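Local coordinates for protein Ala-tRNApro hydrolase ProX (Aeropyrum pernix, PDB 1WDV) that probably hydrolyses alanine wrongly attached to tRNAPro, acting as a trans-editing aminoacyl-tRNA deacylase alongside prolyl-tRNA synthetase, at residues L19-Q22 against K23-T27; V101-P104 against P105-L109. All coordinates share one frame; numbering follows the deposited sequence.

From the N terminus, helix 4-12 is followed by strand 17-20, an outer strand of the antiparallel sheet, and contact 1 (19-22 with 23-27) rounds the loop from that strand to helix 28-35. Much later, after helix 84-91, contact 2 (101-104 with 105-109) turns the chain into strand 108-112 of the mixed sheet, between strands 55-61 and 146-148. Both contacts are local bends in continuous chain, and they lie in series, neither nested nor crossed. The centres of contact 1 and contact 2 are about 24 Å apart. Contact 1 therefore joins the antiparallel sheet to a helix, and contact 2 leads a loop into the mixed sheet.

Contact 1 of 2, residues L19-Q22 against K23-T27; sequences LIMQ and KPTRT
Selenomethionine Met21 and Thr25 meet in a local, purely van der Waals contact on the surface loop that carries the chain from strand 17-20 to helix 28-35. No hydrogen bond spans the bend. Met21 bends at both chi2 and chi3 (-65° and -52°), which curls the side chain back and brings methyl CE of Met21 to 3.9 Å from Thr25 CG2, the two side chains meeting at a slant. Met21 CB also lies 3.4 Å from Lys23 O. A long, flexible, apolar side chain suits this place, because Met21 also touches Leu34 of helix 28-35 and Leu131 of strand 130-134. Thr25 supplies the small methyl, and its side chain also touches Glu30 and Ala31 of helix 28-35.

On the outer side of the bend, Gln22 and Lys23 run side by side and point the same way. Gln22 has CG opposite the backbone N (chi1 -166°), and a bend at chi2 lays the amide alongside the Lys23 side chain: Gln22 OE1 is 3.3 Å from Lys23 CG and 3.5 Å from Lys23 CE. Lys23 is extended beyond CG, and this presents a row of methylenes to the amide oxygen. Long polar side chains fit such an exposed corner. Pro24, whose ring restricts phi, suits the extended path that follows, and Thr27 serves as N-cap of helix 28-35, its OG1 hydrogen-bonded to Glu30 N.

With dispersion between methyls on one side and methylenes against an amide oxygen on the other, these side chains probably shape the bend modestly, beside the Met21-Asn129 backbone hydrogen bonding and the helix cap.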
ATOM      1  N   LEU A  19      13.681  -4.524  -0.700  1.00  9.83           N
ATOM      2  CA  LEU A  19      14.168  -5.868  -0.983  1.00 10.80           C
ATOM      3  C   LEU A  19      13.896  -6.084  -2.456  1.00 10.39           C
ATOM      4  O   LEU A  19      12.841  -5.703  -2.964  1.00 10.65           O
ATOM      5  CB  LEU A  19      13.441  -6.896  -0.130  1.00 11.42           C
ATOM      6  CG  LEU A  19      13.628  -6.734   1.389  1.00 14.45           C
ATOM      7  CD1 LEU A  19      12.922  -7.883   2.058  1.00 17.15           C
ATOM      8  CD2 LEU A  19      15.125  -6.700   1.783  1.00 18.78           C
ATOM      9  N   ILE A  20      14.849  -6.691  -3.157  1.00 10.83           N
ATOM     10  CA  ILE A  20      14.694  -6.878  -4.603  1.00 10.16           C
ATOM     11  C   ILE A  20      14.455  -8.309  -5.021  1.00  9.48           C
ATOM     12  O   ILE A  20      15.191  -9.196  -4.625  1.00  9.98           O
ATOM     13  CB  ILE A  20      15.978  -6.393  -5.317  1.00 11.08           C
ATOM     14  CG1 ILE A  20      16.370  -5.007  -4.798  1.00 12.89           C
ATOM     15  CG2 ILE A  20      15.763  -6.396  -6.823  1.00 12.73           C
ATOM     16  CD1 ILE A  20      15.283  -3.959  -4.957  1.00 16.04           C
HETATM   17  N   MSE A  21      13.427  -8.538  -5.830  1.00  8.57           N
HETATM   18  CA  MSE A  21      13.122  -9.878  -6.332  1.00  9.91           C
HETATM   19  C   MSE A  21      13.797  -9.970  -7.704  1.00 10.46           C
HETATM   20  O   MSE A  21      13.657  -9.089  -8.527  1.00 11.56           O
HETATM   21  CB  MSE A  21      11.609 -10.035  -6.467  1.00 13.20           C
HETATM   22  CG  MSE A  21      10.865  -9.608  -5.209  1.00 11.73           C
HETATM   23 SE   MSE A  21      11.307 -10.765  -3.746  1.00 30.95          SE
HETATM   24  CE  MSE A  21      10.906 -12.211  -4.754  1.00  5.54           C
ATOM     25  N   GLN A  22      14.544 -11.036  -7.957  1.00 13.82           N
ATOM     26  CA  GLN A  22      15.250 -11.151  -9.230  1.00 11.98           C
ATOM     27  C   GLN A  22      14.282 -11.029 -10.416  1.00 14.63           C
ATOM     28  O   GLN A  22      14.583 -10.378 -11.423  1.00 16.16           O
ATOM     29  CB  GLN A  22      16.013 -12.472  -9.270  1.00 14.11           C
ATOM     30  CG  GLN A  22      17.031 -12.513 -10.384  1.00 14.74           C
ATOM     31  CD  GLN A  22      16.456 -13.135 -11.628  1.00 19.20           C
ATOM     32  OE1 GLN A  22      15.850 -14.203 -11.555  1.00 19.14           O
ATOM     33  NE2 GLN A  22      16.644 -12.473 -12.789  1.00 18.56           N
ATOM     34  N   LYS A  23      13.128 -11.672 -10.290  1.00 14.23           N
ATOM     35  CA  LYS A  23      12.079 -11.578 -11.289  1.00 16.81           C
ATOM     36  C   LYS A  23      10.878 -11.041 -10.523  1.00 17.47           C
ATOM     37  O   LYS A  23      10.620 -11.446  -9.397  1.00 15.06           O
ATOM     38  CB  LYS A  23      11.759 -12.953 -11.875  1.00 19.49           C
ATOM     39  CG  LYS A  23      12.879 -13.459 -12.778  1.00 22.58           C
ATOM     40  CD  LYS A  23      12.637 -14.866 -13.266  1.00 25.66           C
ATOM     41  CE  LYS A  23      13.800 -15.332 -14.136  1.00 26.69           C
ATOM     42  NZ  LYS A  23      13.472 -16.652 -14.752  1.00 34.87           N
ATOM     43  N   PRO A  24      10.132 -10.109 -11.114  1.00 18.78           N
ATOM     44  CA  PRO A  24       8.980  -9.616 -10.349  1.00 16.99           C
ATOM     45  C   PRO A  24       7.961 -10.721 -10.028  1.00 16.39           C
ATOM     46  O   PRO A  24       7.721 -11.617 -10.832  1.00 15.23           O
ATOM     47  CB  PRO A  24       8.406  -8.512 -11.247  1.00 19.26           C
ATOM     48  CG  PRO A  24       8.862  -8.899 -12.636  1.00 22.34           C
ATOM     49  CD  PRO A  24      10.247  -9.464 -12.433  1.00 19.10           C
ATOM     50  N   THR A  25       7.363 -10.667  -8.841  1.00 17.37           N
ATOM     51  CA  THR A  25       6.385 -11.689  -8.522  1.00 17.28           C
ATOM     52  C   THR A  25       5.095 -11.324  -9.213  1.00 16.76           C
ATOM     53  O   THR A  25       4.811 -10.142  -9.446  1.00 20.41           O
ATOM     54  CB  THR A  25       6.149 -11.814  -7.018  1.00 18.64           C
ATOM     55  OG1 THR A  25       5.849 -10.526  -6.454  1.00 21.60           O
ATOM     56  CG2 THR A  25       7.397 -12.372  -6.363  1.00 17.02           C
ATOM     57  N   ARG A  26       4.324 -12.337  -9.542  1.00 18.42           N
ATOM     58  CA  ARG A  26       3.065 -12.127 -10.239  1.00 19.98           C
ATOM     59  C   ARG A  26       1.861 -12.315  -9.337  1.00 17.94           C
ATOM     60  O   ARG A  26       0.738 -11.952  -9.714  1.00 20.68           O
ATOM     61  CB  ARG A  26       2.967 -13.077 -11.446  1.00 23.48           C
ATOM     62  CG  ARG A  26       4.035 -12.885 -12.516  1.00 26.91           C
ATOM     63  CD  ARG A  26       3.846 -13.907 -13.637  1.00 33.32           C
ATOM     64  NE  ARG A  26       4.928 -13.848 -14.615  1.00 37.48           N
ATOM     65  CZ  ARG A  26       5.007 -14.605 -15.707  1.00 36.07           C
ATOM     66  NH1 ARG A  26       4.056 -15.492 -15.975  1.00 40.36           N
ATOM     67  NH2 ARG A  26       6.050 -14.486 -16.523  1.00 35.77           N
ATOM     68  N   THR A  27       2.082 -12.896  -8.159  1.00 14.43           N
ATOM     69  CA  THR A  27       0.983 -13.114  -7.217  1.00 12.67           C
ATOM     70  C   THR A  27       1.449 -12.886  -5.777  1.00 11.19           C
ATOM     71  O   THR A  27       2.663 -12.919  -5.465  1.00  9.98           O
ATOM     72  CB  THR A  27       0.436 -14.562  -7.291  1.00 11.32           C
ATOM     73  OG1 THR A  27       1.471 -15.462  -6.891  1.00  9.78           O
ATOM     74  CG2 THR A  27      -0.007 -14.925  -8.717  1.00 12.22           C
TER

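Contact 2 of 2, residues V101-P104 against P105-L109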
ATOM      1  N   VAL A 101       4.064   5.225   0.441  1.00  8.48           N
ATOM      2  CA  VAL A 101       4.645   6.533   0.720  1.00  9.74           C
ATOM      3  C   VAL A 101       5.221   7.087  -0.577  1.00 10.39           C
ATOM      4  O   VAL A 101       5.344   6.359  -1.576  1.00  7.61           O
ATOM      5  CB  VAL A 101       5.786   6.446   1.768  1.00  8.91           C
ATOM      6  CG1 VAL A 101       5.241   5.945   3.096  1.00  8.79           C
ATOM      7  CG2 VAL A 101       6.920   5.534   1.263  1.00  9.02           C
ATOM      8  N   ALA A 102       5.562   8.373  -0.555  1.00  9.78           N
ATOM      9  CA  ALA A 102       6.133   9.043  -1.725  1.00 11.32           C
ATOM     10  C   ALA A 102       5.185   9.059  -2.936  1.00  9.76           C
ATOM     11  O   ALA A 102       5.617   9.033  -4.115  1.00 10.36           O
ATOM     12  CB  ALA A 102       7.483   8.407  -2.088  1.00 11.94           C
ATOM     13  N   LEU A 103       3.888   9.139  -2.639  1.00 10.60           N
ATOM     14  CA  LEU A 103       2.855   9.252  -3.668  1.00  7.78           C
ATOM     15  C   LEU A 103       2.517  10.753  -3.801  1.00  7.90           C
ATOM     16  O   LEU A 103       2.939  11.570  -2.938  1.00  9.04           O
ATOM     17  CB  LEU A 103       1.580   8.518  -3.213  1.00  8.67           C
ATOM     18  CG  LEU A 103       1.673   7.011  -2.975  1.00 11.28           C
ATOM     19  CD1 LEU A 103       0.413   6.534  -2.264  1.00 13.88           C
ATOM     20  CD2 LEU A 103       1.865   6.310  -4.335  1.00 10.09           C
ATOM     21  N   PRO A 104       1.791  11.145  -4.876  1.00  7.65           N
ATOM     22  CA  PRO A 104       1.431  12.568  -5.026  1.00  9.75           C
ATOM     23  C   PRO A 104       0.671  12.967  -3.748  1.00  9.78           C
ATOM     24  O   PRO A 104      -0.123  12.189  -3.195  1.00  9.49           O
ATOM     25  CB  PRO A 104       0.578  12.575  -6.289  1.00  8.40           C
ATOM     26  CG  PRO A 104       1.288  11.528  -7.151  1.00 10.58           C
ATOM     27  CD  PRO A 104       1.516  10.394  -6.122  1.00  8.07           C
ATOM     28  N   PRO A 105       0.903  14.189  -3.252  1.00  8.60           N
ATOM     29  CA  PRO A 105       0.264  14.652  -2.020  1.00  7.66           C
ATOM     30  C   PRO A 105      -1.243  14.754  -1.912  1.00  8.75           C
ATOM     31  O   PRO A 105      -1.760  14.956  -0.813  1.00 10.02           O
ATOM     32  CB  PRO A 105       0.988  15.968  -1.737  1.00  9.16           C
ATOM     33  CG  PRO A 105       1.245  16.487  -3.120  1.00  8.66           C
ATOM     34  CD  PRO A 105       1.698  15.251  -3.880  1.00  9.42           C
ATOM     35  N   ASN A 106      -1.962  14.584  -3.020  1.00  7.99           N
ATOM     36  CA  ASN A 106      -3.413  14.638  -2.950  1.00  8.88           C
ATOM     37  C   ASN A 106      -3.981  13.303  -2.496  1.00  7.60           C
ATOM     38  O   ASN A 106      -5.121  13.233  -2.040  1.00  8.64           O
ATOM     39  CB  ASN A 106      -4.014  14.984  -4.309  1.00 10.28           C
ATOM     40  CG  ASN A 106      -3.685  13.942  -5.374  1.00 11.25           C
ATOM     41  OD1 ASN A 106      -2.517  13.642  -5.599  1.00 14.20           O
ATOM     42  ND2 ASN A 106      -4.715  13.383  -6.026  1.00 12.36           N
ATOM     43  N   ILE A 107      -3.184  12.243  -2.623  1.00  7.99           N
ATOM     44  CA  ILE A 107      -3.677  10.921  -2.260  1.00  7.23           C
ATOM     45  C   ILE A 107      -3.696  10.718  -0.755  1.00  6.37           C
ATOM     46  O   ILE A 107      -2.702  10.919  -0.068  1.00  8.55           O
ATOM     47  CB  ILE A 107      -2.843   9.843  -2.977  1.00  8.08           C
ATOM     48  CG1 ILE A 107      -2.931  10.093  -4.493  1.00 10.02           C
ATOM     49  CG2 ILE A 107      -3.360   8.432  -2.566  1.00  5.65           C
ATOM     50  CD1 ILE A 107      -2.283   9.021  -5.359  1.00 10.69           C
ATOM     51  N   VAL A 108      -4.863  10.328  -0.259  1.00  4.95           N
ATOM     52  CA  VAL A 108      -5.080  10.116   1.159  1.00  7.46           C
ATOM     53  C   VAL A 108      -4.772   8.679   1.532  1.00  7.37           C
ATOM     54  O   VAL A 108      -5.357   7.749   0.956  1.00  8.43           O
ATOM     55  CB  VAL A 108      -6.530  10.425   1.484  1.00  8.73           C
ATOM     56  CG1 VAL A 108      -6.823  10.101   2.942  1.00 12.12           C
ATOM     57  CG2 VAL A 108      -6.810  11.896   1.146  1.00  9.86           C
ATOM     58  N   LEU A 109      -3.894   8.494   2.520  1.00  6.67           N
ATOM     59  CA  LEU A 109      -3.517   7.142   2.936  1.00  5.66           C
ATOM     60  C   LEU A 109      -4.414   6.564   4.037  1.00  6.30           C
ATOM     61  O   LEU A 109      -4.725   7.250   5.020  1.00  6.53           O
ATOM     62  CB  LEU A 109      -2.059   7.157   3.421  1.00  8.10           C
ATOM     63  CG  LEU A 109      -1.431   5.840   3.891  1.00  8.02           C
ATOM     64  CD1 LEU A 109      -1.327   4.912   2.688  1.00  9.00           C
ATOM     65  CD2 LEU A 109      -0.051   6.093   4.488  1.00  8.29           C
TER
HETATM   66  O   HOH W   1       0.200  10.994  -0.718  1.00 12.64           O
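Pro104 O is gripped by two donors: the backbone N-H of Ile107 and a water molecule. Ile107 N lies 3.1 Å from Pro104 O with a nearly straight N-H...O angle of 162°, although the donor stands above the carbonyl plane, 40° out of it. This bond closes a type I beta turn from Pro104 to Ile107, the tight corner by which the chain enters strand 108-112. The water gives one hydrogen to Pro104 O at 2.8 Å and the other to Ile107 O at 3.0 Å, bridging the two ends of the turn.

The residue types fit their corners. Pro105 takes the second position of the turn, where a ring-restricted phi is favourable and no N-H is needed for the closing bond. Asn106 follows at the third position, where asparagine is common in type I turns, with CG between its backbone N and carbonyl carbon (chi1 62°); this brings Asn106 OD1 back to 3.3 Å from Pro104 CB, a contact with a CH2 group and not a hydrogen bond. Ile107 lies beside the Pro104 ring, pointing the same way, and Ile107 CD1 approaches Pro104 CD at 4.1 Å. The other branch of Ile107, CG2, meets Leu103 CD1 at 4.2 Å. Branched aliphatic side chains suit this inner side, since both Leu103 and Ile107 also pack on Ala57 of strand 55-61, whose backbone is hydrogen-bonded to that of Val108.

Two polar grips on one carbonyl, together with the restricted phi of Pro105, should hold the corner firmly; the water gives Ile107 O a partner within the turn, and the aliphatic contacts add dispersion.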